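Local coordinates for protein peptidase M3B, oligoendopeptidase F (Enterococcus faecium, PDB 2QR4) that probably hydrolyses short peptides as a zinc-dependent oligoendopeptidase of the M3 family, at residues S78-S89 and E136-E144; Y428-V436 and Y505-S513. All coordinates share one frame; numbering follows the deposited sequence.

Contact 1 (S78-S89 and E136-E144); sequences SSLFSKVSEAVS and ESLLAGAGE
Ser-137 and Glu-86 make the one direct hydrogen bond between the two segments: Ser-137 OG donates over 2.6 Å, and Glu-86 OE2 receives it on its anti lone pair, the one away from OE1. The glutamate gets there by leaving its helix with CG anti to the backbone N (chi1 -169°) and then bending at chi2, which brings OE2 up to the Ser-137 hydroxyl. The methyl of Ala-140 sits against the backbone of Glu-86, with CB 3.8 Å from its N, and also touches CB of Ser-85; the CA atoms of Glu-86 and Ala-140 are 5.0 Å apart. Just beyond the end of helix 68-87, Ser-89 lays its OG 3.4 Å from CA of Ser-137, while its carbonyl oxygen meets CB of Glu-136.

At the other end helix 133-141 breaks at Ala-142, and Glu-144, in the following helix 143-160, reaches across with an extended chain. Its OE2 lies 3.4 Å from CB of Ser-78, while OE1 comes within 3.2 Å of Ser-82 OG and accepts a hydrogen bond from a water 2.7 Å away, which is also hydrogen-bonded to Ser-79 OG. In the next shell, Ser-89 OG donates to Glu-86 O and Ser-85 OG turns back to Phe-81 O. The carboxylate of Glu-136 leads away to a salt bridge with Arg-229, and Lys-220 of the second subunit forms a long, weak ion pair with Glu-144. The axes of 78-87 and 136-141 pass 8.0 Å apart at 171°: a close antiparallel helix pair with small residues between the backbones and glutamates bridging at its flank.

Contact 2 (Y428-V436 and Y505-S513); sequences YLDGFKGTV and YSTGFSAAS
Phe-509 is the centre of the apolar contact, entering as a knob among Gly-431, Phe-432, Thr-435 and Val-436. CG stands anti to the backbone N (chi1 178°), which directs the ring across to the other helix. There it meets Phe-432 in an offset edge-to-face pair: the edge of Phe-509 is directed at the face of Phe-432, with centroids 5.2 Å apart and planes at 80°. The closest atoms of the two rings are Phe-432 CD2 and Phe-509 CE2. Around the knob, CG2 of Thr-435 packs on CB of Phe-509 at 3.8 Å, CG1 of Val-436 approaches Phe-509 CD2 at 3.9 Å, and CE1 of Tyr-428 lies near Phe-509 CZ at 4.2 Å.

The polar contact is a single hydrogen bond. Ser-506 OG donates to the backbone oxygen of Thr-435 over 2.8 Å, in the carbonyl plane. This carbonyl belongs to a wider pi-type turn at 433-436. The same hydroxyl is also hydrogen-bonded to Thr-440 OG1.

Bonds inside each helix set the side chains. Thr-435 OG1 donates to Gly-431 O, 2.9 Å away, and this turns its methyl CG2 toward Tyr-505 O and Phe-509; Ser-510 OG likewise returns to Ser-506 O.

Helix 557-579 covers a neighbouring side, where Phe-566 meets Phe-432 and Arg-569 forms a cation-pi contact with Tyr-428. The axes of segments 428-436 and 505-513 come within 8.9 Å at 141°, an aromatic knob-into-hole junction within the mainly helical M3 peptidase fold.

The two contacts are separate joints of one largely helical chain, their centres 38 Å apart and their nearest atoms about 20 Å apart. Contact 1 is complete in the chain before contact 2 starts. The centre of contact 1 lies about 26 Å from the centre of the chain, near the surface, and the second subunit reaches it; that of contact 2 is about 12 Å from the same point, and no other chain of the assembly touches it. Helix 361-379 carries the HEXXH zinc-binding motif typical of M3 peptidases, and helix 394-414 probably supplies the further glutamate ligand. Ala-512 of contact 2 packs on helix 394-414, which ties this contact to the probable metal-binding region.

Contact 1 (S78-S89 and E136-E144)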
loop_
_atom_site.group_PDB
_atom_site.type_symbol
_atom_site.label_atom_id
_atom_site.label_comp_id
_atom_site.label_asym_id
_atom_site.label_seq_id
_atom_site.Cartn_x
_atom_site.Cartn_y
_atom_site.Cartn_z
ATOM N N SER A 78 4.433 -7.983 -13.178
ATOM C CA SER A 78 3.964 -6.612 -12.952
ATOM C C SER A 78 4.924 -5.589 -13.534
ATOM O O SER A 78 4.485 -4.647 -14.189
ATOM C CB SER A 78 3.694 -6.322 -11.475
ATOM O OG SER A 78 2.669 -7.180 -11.005
ATOM N N SER A 79 6.227 -5.776 -13.316
ATOM C CA SER A 79 7.217 -4.855 -13.885
ATOM C C SER A 79 7.109 -4.814 -15.402
ATOM O O SER A 79 7.129 -3.746 -15.982
ATOM C CB SER A 79 8.646 -5.240 -13.497
ATOM O OG SER A 79 8.786 -5.270 -12.105
ATOM N N LEU A 80 6.995 -5.986 -16.026
ATOM C CA LEU A 80 6.879 -6.098 -17.487
ATOM C C LEU A 80 5.650 -5.337 -17.957
ATOM O O LEU A 80 5.716 -4.591 -18.925
ATOM C CB LEU A 80 6.708 -7.561 -17.901
ATOM C CG LEU A 80 7.292 -8.154 -19.194
ATOM C CD1 LEU A 80 6.284 -9.096 -19.783
ATOM C CD2 LEU A 80 7.712 -7.120 -20.215
ATOM N N PHE A 81 4.532 -5.533 -17.260
ATOM C CA PHE A 81 3.271 -4.897 -17.633
ATOM C C PHE A 81 3.375 -3.375 -17.603
ATOM O O PHE A 81 3.018 -2.705 -18.574
ATOM C CB PHE A 81 2.139 -5.358 -16.723
ATOM C CG PHE A 81 0.776 -5.066 -17.265
ATOM C CD1 PHE A 81 0.443 -5.414 -18.570
ATOM C CD2 PHE A 81 -0.178 -4.450 -16.480
ATOM C CE1 PHE A 81 -0.822 -5.148 -19.079
ATOM C CE2 PHE A 81 -1.450 -4.185 -16.981
ATOM C CZ PHE A 81 -1.773 -4.536 -18.277
ATOM N N SER A 82 3.873 -2.830 -16.499
ATOM C CA SER A 82 4.079 -1.380 -16.410
ATOM C C SER A 82 5.082 -0.889 -17.445
ATOM O O SER A 82 4.896 0.168 -18.030
ATOM C CB SER A 82 4.486 -0.930 -14.996
ATOM O OG SER A 82 5.511 -1.747 -14.470
ATOM N N LYS A 83 6.123 -1.673 -17.700
ATOM C CA LYS A 83 7.105 -1.274 -18.685
ATOM C C LYS A 83 6.458 -1.179 -20.074
ATOM O O LYS A 83 6.667 -0.203 -20.801
ATOM C CB LYS A 83 8.283 -2.241 -18.714
ATOM C CG LYS A 83 9.345 -1.818 -19.717
ATOM C CD LYS A 83 10.628 -2.627 -19.607
ATOM C CE LYS A 83 10.549 -3.916 -20.407
ATOM N NZ LYS A 83 11.818 -4.684 -20.329
ATOM N N VAL A 84 5.662 -2.190 -20.422
ATOM C CA VAL A 84 4.938 -2.228 -21.687
ATOM C C VAL A 84 3.872 -1.129 -21.773
ATOM O O VAL A 84 3.783 -0.422 -22.773
ATOM C CB VAL A 84 4.279 -3.619 -21.910
ATOM C CG1 VAL A 84 3.264 -3.558 -23.034
ATOM C CG2 VAL A 84 5.337 -4.658 -22.219
ATOM N N SER A 85 3.070 -0.994 -20.725
ATOM C CA SER A 85 2.033 0.027 -20.670
ATOM C C SER A 85 2.640 1.400 -20.830
ATOM O O SER A 85 2.114 2.238 -21.555
ATOM C CB SER A 85 1.284 -0.030 -19.343
ATOM O OG SER A 85 0.519 -1.215 -19.252
ATOM N N GLU A 86 3.756 1.627 -20.152
ATOM C CA GLU A 86 4.423 2.903 -20.246
ATOM C C GLU A 86 4.933 3.141 -21.670
ATOM O O GLU A 86 4.778 4.236 -22.224
ATOM C CB GLU A 86 5.574 2.994 -19.236
ATOM C CG GLU A 86 6.151 4.408 -19.091
ATOM C CD GLU A 86 7.004 4.820 -20.287
ATOM O OE1 GLU A 86 7.588 3.923 -20.942
ATOM O OE2 GLU A 86 7.093 6.037 -20.576
ATOM N N ALA A 87 5.542 2.117 -22.260
ATOM C CA ALA A 87 6.190 2.265 -23.566
ATOM C C ALA A 87 5.187 2.510 -24.696
ATOM O O ALA A 87 5.546 2.968 -25.777
ATOM C CB ALA A 87 7.049 1.044 -23.863
ATOM N N VAL A 88 3.920 2.241 -24.410
ATOM C CA VAL A 88 2.864 2.237 -25.409
ATOM C C VAL A 88 1.832 3.331 -25.071
ATOM O O VAL A 88 0.783 3.472 -25.717
ATOM C CB VAL A 88 2.267 0.799 -25.458
ATOM C CG1 VAL A 88 0.793 0.723 -25.031
ATOM C CG2 VAL A 88 2.555 0.131 -26.774
ATOM N N SER A 89 2.165 4.133 -24.065
ATOM C CA SER A 89 1.262 5.169 -23.568
ATOM C C SER A 89 1.116 6.386 -24.489
ATOM O O SER A 89 0.217 7.197 -24.292
ATOM C CB SER A 89 1.700 5.628 -22.166
ATOM O OG SER A 89 3.003 6.204 -22.190
ATOM N N GLU A 136 0.001 10.377 -19.474
ATOM C CA GLU A 136 -0.293 8.941 -19.613
ATOM C C GLU A 136 0.940 8.122 -19.254
ATOM O O GLU A 136 0.840 7.072 -18.603
ATOM C CB GLU A 136 -0.757 8.576 -21.045
ATOM C CG GLU A 136 -2.119 9.131 -21.421
ATOM C CD GLU A 136 -3.242 8.570 -20.555
ATOM O OE1 GLU A 136 -2.981 7.589 -19.817
ATOM O OE2 GLU A 136 -4.386 9.098 -20.613
ATOM N N SER A 137 2.102 8.605 -19.683
ATOM C CA SER A 137 3.370 7.987 -19.309
ATOM C C SER A 137 3.577 7.904 -17.780
ATOM O O SER A 137 3.916 6.840 -17.250
ATOM C CB SER A 137 4.532 8.702 -19.987
ATOM O OG SER A 137 5.749 8.095 -19.628
ATOM N N LEU A 138 3.341 9.001 -17.065
ATOM C CA LEU A 138 3.446 8.967 -15.593
ATOM C C LEU A 138 2.477 7.985 -14.951
ATOM O O LEU A 138 2.858 7.189 -14.088
ATOM C CB LEU A 138 3.194 10.346 -14.999
ATOM C CG LEU A 138 4.372 11.125 -14.434
ATOM C CD1 LEU A 138 5.688 10.605 -14.953
ATOM C CD2 LEU A 138 4.176 12.565 -14.790
ATOM N N LEU A 139 1.215 8.071 -15.356
ATOM C CA LEU A 139 0.165 7.213 -14.825
ATOM C C LEU A 139 0.430 5.729 -15.087
ATOM O O LEU A 139 0.218 4.902 -14.203
ATOM C CB LEU A 139 -1.194 7.608 -15.414
ATOM C CG LEU A 139 -2.147 8.524 -14.632
ATOM C CD1 LEU A 139 -1.464 9.206 -13.473
ATOM C CD2 LEU A 139 -2.793 9.544 -15.561
ATOM N N ALA A 140 0.886 5.390 -16.295
ATOM C CA ALA A 140 1.124 3.991 -16.628
ATOM C C ALA A 140 2.289 3.485 -15.818
ATOM O O ALA A 140 2.214 2.419 -15.202
ATOM C CB ALA A 140 1.402 3.806 -18.122
ATOM N N GLY A 141 3.363 4.264 -15.813
ATOM C CA GLY A 141 4.578 3.875 -15.114
ATOM C C GLY A 141 4.412 3.762 -13.605
ATOM O O GLY A 141 5.211 3.104 -12.942
ATOM N N ALA A 142 3.375 4.394 -13.069
ATOM C CA ALA A 142 3.133 4.404 -11.630
ATOM C C ALA A 142 2.132 3.334 -11.229
ATOM O O ALA A 142 1.812 3.201 -10.051
ATOM C CB ALA A 142 2.616 5.750 -11.195
ATOM N N GLY A 143 1.647 2.579 -12.215
ATOM C CA GLY A 143 0.554 1.623 -12.016
ATOM C C GLY A 143 0.775 0.622 -10.888
ATOM O O GLY A 143 -0.152 0.305 -10.135
ATOM N N GLU A 144 2.003 0.124 -10.775
ATOM C CA GLU A 144 2.366 -0.775 -9.692
ATOM C C GLU A 144 2.145 -0.115 -8.335
ATOM O O GLU A 144 1.578 -0.721 -7.426
ATOM C CB GLU A 144 3.821 -1.205 -9.831
ATOM C CG GLU A 144 4.029 -2.317 -10.813
ATOM C CD GLU A 144 5.427 -2.873 -10.769
ATOM O OE1 GLU A 144 6.327 -2.256 -11.381
ATOM O OE2 GLU A 144 5.625 -3.934 -10.136
HETATM O O HOH W 1 8.895 -2.565 -10.642
#

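Contact 2 (Y428-V436 and Y505-S513)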
loop_
_atom_site.group_PDB
_atom_site.type_symbol
_atom_site.label_atom_id
_atom_site.label_comp_id
_atom_site.label_asym_id
_atom_site.label_seq_id
_atom_site.Cartn_x
_atom_site.Cartn_y
_atom_site.Cartn_z
ATOM N N TYR A 428 -34.487 -20.737 -3.437
ATOM C CA TYR A 428 -34.606 -19.517 -4.245
ATOM C C TYR A 428 -34.463 -18.240 -3.396
ATOM O O TYR A 428 -33.754 -17.306 -3.783
ATOM C CB TYR A 428 -35.940 -19.467 -5.014
ATOM C CG TYR A 428 -36.147 -18.141 -5.729
ATOM C CD1 TYR A 428 -35.524 -17.887 -6.954
ATOM C CD2 TYR A 428 -36.933 -17.124 -5.163
ATOM C CE1 TYR A 428 -35.681 -16.676 -7.603
ATOM C CE2 TYR A 428 -37.107 -15.896 -5.816
ATOM C CZ TYR A 428 -36.471 -15.682 -7.027
ATOM O OH TYR A 428 -36.623 -14.489 -7.684
ATOM N N LEU A 429 -35.140 -18.189 -2.249
ATOM C CA LEU A 429 -35.128 -16.955 -1.455
ATOM C C LEU A 429 -33.727 -16.739 -0.934
ATOM O O LEU A 429 -33.257 -15.609 -0.822
ATOM C CB LEU A 429 -36.151 -16.999 -0.314
ATOM C CG LEU A 429 -37.612 -17.194 -0.750
ATOM C CD1 LEU A 429 -38.473 -17.653 0.410
ATOM C CD2 LEU A 429 -38.160 -15.923 -1.363
ATOM N N ASP A 430 -33.051 -17.846 -0.659
ATOM C CA ASP A 430 -31.711 -17.803 -0.134
ATOM C C ASP A 430 -30.700 -17.258 -1.150
ATOM O O ASP A 430 -29.908 -16.359 -0.835
ATOM C CB ASP A 430 -31.306 -19.184 0.348
ATOM C CG ASP A 430 -30.025 -19.163 1.119
ATOM O OD1 ASP A 430 -29.962 -18.420 2.128
ATOM O OD2 ASP A 430 -29.090 -19.884 0.711
ATOM N N GLY A 431 -30.729 -17.798 -2.366
ATOM C CA GLY A 431 -29.891 -17.285 -3.445
ATOM C C GLY A 431 -30.168 -15.808 -3.676
ATOM O O GLY A 431 -29.247 -15.028 -3.911
ATOM N N PHE A 432 -31.443 -15.422 -3.594
ATOM C CA PHE A 432 -31.850 -14.024 -3.754
ATOM C C PHE A 432 -31.256 -13.165 -2.616
ATOM O O PHE A 432 -30.717 -12.089 -2.859
ATOM C CB PHE A 432 -33.382 -13.954 -3.775
ATOM C CG PHE A 432 -33.956 -12.648 -4.294
ATOM C CD1 PHE A 432 -33.768 -11.459 -3.610
ATOM C CD2 PHE A 432 -34.757 -12.638 -5.427
ATOM C CE1 PHE A 432 -34.328 -10.277 -4.065
ATOM C CE2 PHE A 432 -35.323 -11.467 -5.889
ATOM C CZ PHE A 432 -35.106 -10.282 -5.208
ATOM N N LYS A 433 -31.324 -13.642 -1.373
ATOM C CA LYS A 433 -30.713 -12.897 -0.275
ATOM C C LYS A 433 -29.216 -12.601 -0.534
ATOM O O LYS A 433 -28.732 -11.494 -0.273
ATOM C CB LYS A 433 -30.903 -13.608 1.083
ATOM C CG LYS A 433 -29.981 -13.073 2.218
ATOM C CD LYS A 433 -29.736 -14.115 3.315
ATOM C CE LYS A 433 -28.295 -14.658 3.334
ATOM N NZ LYS A 433 -27.262 -13.671 3.850
ATOM N N GLY A 434 -28.483 -13.586 -1.032
ATOM C CA GLY A 434 -27.039 -13.415 -1.214
ATOM C C GLY A 434 -26.652 -12.610 -2.447
ATOM O O GLY A 434 -25.666 -11.870 -2.435
ATOM N N THR A 435 -27.421 -12.742 -3.518
ATOM C CA THR A 435 -27.013 -12.166 -4.778
ATOM C C THR A 435 -27.606 -10.779 -5.006
ATOM O O THR A 435 -26.980 -9.944 -5.654
ATOM C CB THR A 435 -27.363 -13.091 -5.922
ATOM O OG1 THR A 435 -26.963 -14.410 -5.558
ATOM C CG2 THR A 435 -26.636 -12.681 -7.199
ATOM N N VAL A 436 -28.797 -10.502 -4.483
ATOM C CA VAL A 436 -29.270 -9.124 -4.605
ATOM C C VAL A 436 -29.047 -8.256 -3.373
ATOM O O VAL A 436 -28.385 -7.229 -3.478
ATOM C CB VAL A 436 -30.671 -8.972 -5.249
ATOM C CG1 VAL A 436 -31.415 -10.262 -5.241
ATOM C CG2 VAL A 436 -31.456 -7.835 -4.619
ATOM N N TYR A 505 -23.485 -8.304 -9.793
ATOM C CA TYR A 505 -24.125 -9.548 -9.385
ATOM C C TYR A 505 -25.632 -9.337 -9.262
ATOM O O TYR A 505 -26.405 -10.173 -9.672
ATOM C CB TYR A 505 -23.578 -10.061 -8.053
ATOM C CG TYR A 505 -22.156 -10.570 -8.093
ATOM C CD1 TYR A 505 -21.790 -11.639 -8.892
ATOM C CD2 TYR A 505 -21.188 -9.996 -7.295
ATOM C CE1 TYR A 505 -20.476 -12.103 -8.906
ATOM C CE2 TYR A 505 -19.896 -10.451 -7.299
ATOM C CZ TYR A 505 -19.536 -11.489 -8.091
ATOM O OH TYR A 505 -18.218 -11.879 -8.057
ATOM N N SER A 506 -26.030 -8.204 -8.698
ATOM C CA SER A 506 -27.433 -7.934 -8.404
ATOM C C SER A 506 -28.242 -7.493 -9.620
ATOM O O SER A 506 -29.429 -7.808 -9.727
ATOM C CB SER A 506 -27.534 -6.874 -7.312
ATOM O OG SER A 506 -26.656 -7.187 -6.255
ATOM N N THR A 507 -27.619 -6.738 -10.520
ATOM C CA THR A 507 -28.319 -6.283 -11.722
ATOM C C THR A 507 -28.490 -7.463 -12.654
ATOM O O THR A 507 -29.536 -7.625 -13.295
ATOM C CB THR A 507 -27.575 -5.140 -12.461
ATOM O OG1 THR A 507 -26.264 -5.570 -12.828
ATOM C CG2 THR A 507 -27.447 -3.926 -11.569
ATOM N N GLY A 508 -27.458 -8.303 -12.696
ATOM C CA GLY A 508 -27.460 -9.503 -13.523
ATOM C C GLY A 508 -28.505 -10.500 -13.080
ATOM O O GLY A 508 -29.229 -11.055 -13.905
ATOM N N PHE A 509 -28.585 -10.722 -11.773
ATOM C CA PHE A 509 -29.574 -11.628 -11.201
ATOM C C PHE A 509 -30.988 -11.154 -11.523
ATOM O O PHE A 509 -31.845 -11.941 -11.929
ATOM C CB PHE A 509 -29.390 -11.697 -9.686
ATOM C CG PHE A 509 -30.392 -12.577 -8.987
ATOM C CD1 PHE A 509 -30.048 -13.860 -8.588
ATOM C CD2 PHE A 509 -31.673 -12.116 -8.718
ATOM C CE1 PHE A 509 -30.964 -14.676 -7.934
ATOM C CE2 PHE A 509 -32.596 -12.924 -8.069
ATOM C CZ PHE A 509 -32.241 -14.202 -7.670
ATOM N N SER A 510 -31.221 -9.859 -11.336
ATOM C CA SER A 510 -32.503 -9.258 -11.663
ATOM C C SER A 510 -32.805 -9.392 -13.149
ATOM O O SER A 510 -33.930 -9.722 -13.526
ATOM C CB SER A 510 -32.537 -7.792 -11.227
ATOM O OG SER A 510 -32.524 -7.717 -9.812
ATOM N N ALA A 511 -31.798 -9.165 -13.990
ATOM C CA ALA A 511 -31.993 -9.320 -15.427
ATOM C C ALA A 511 -32.362 -10.762 -15.729
ATOM O O ALA A 511 -33.334 -11.031 -16.448
ATOM C CB ALA A 511 -30.763 -8.900 -16.212
ATOM N N ALA A 512 -31.612 -11.699 -15.160
ATOM C CA ALA A 512 -31.937 -13.087 -15.400
ATOM C C ALA A 512 -33.409 -13.329 -15.027
ATOM O O ALA A 512 -34.159 -13.948 -15.788
ATOM C CB ALA A 512 -31.015 -13.998 -14.636
ATOM N N SER A 513 -33.826 -12.812 -13.875
ATOM C CA SER A 513 -35.214 -12.975 -13.433
ATOM C C SER A 513 -36.244 -12.430 -14.425
ATOM O O SER A 513 -37.256 -13.075 -14.679
ATOM C CB SER A 513 -35.436 -12.359 -12.053
ATOM O OG SER A 513 -36.804 -12.462 -11.693
#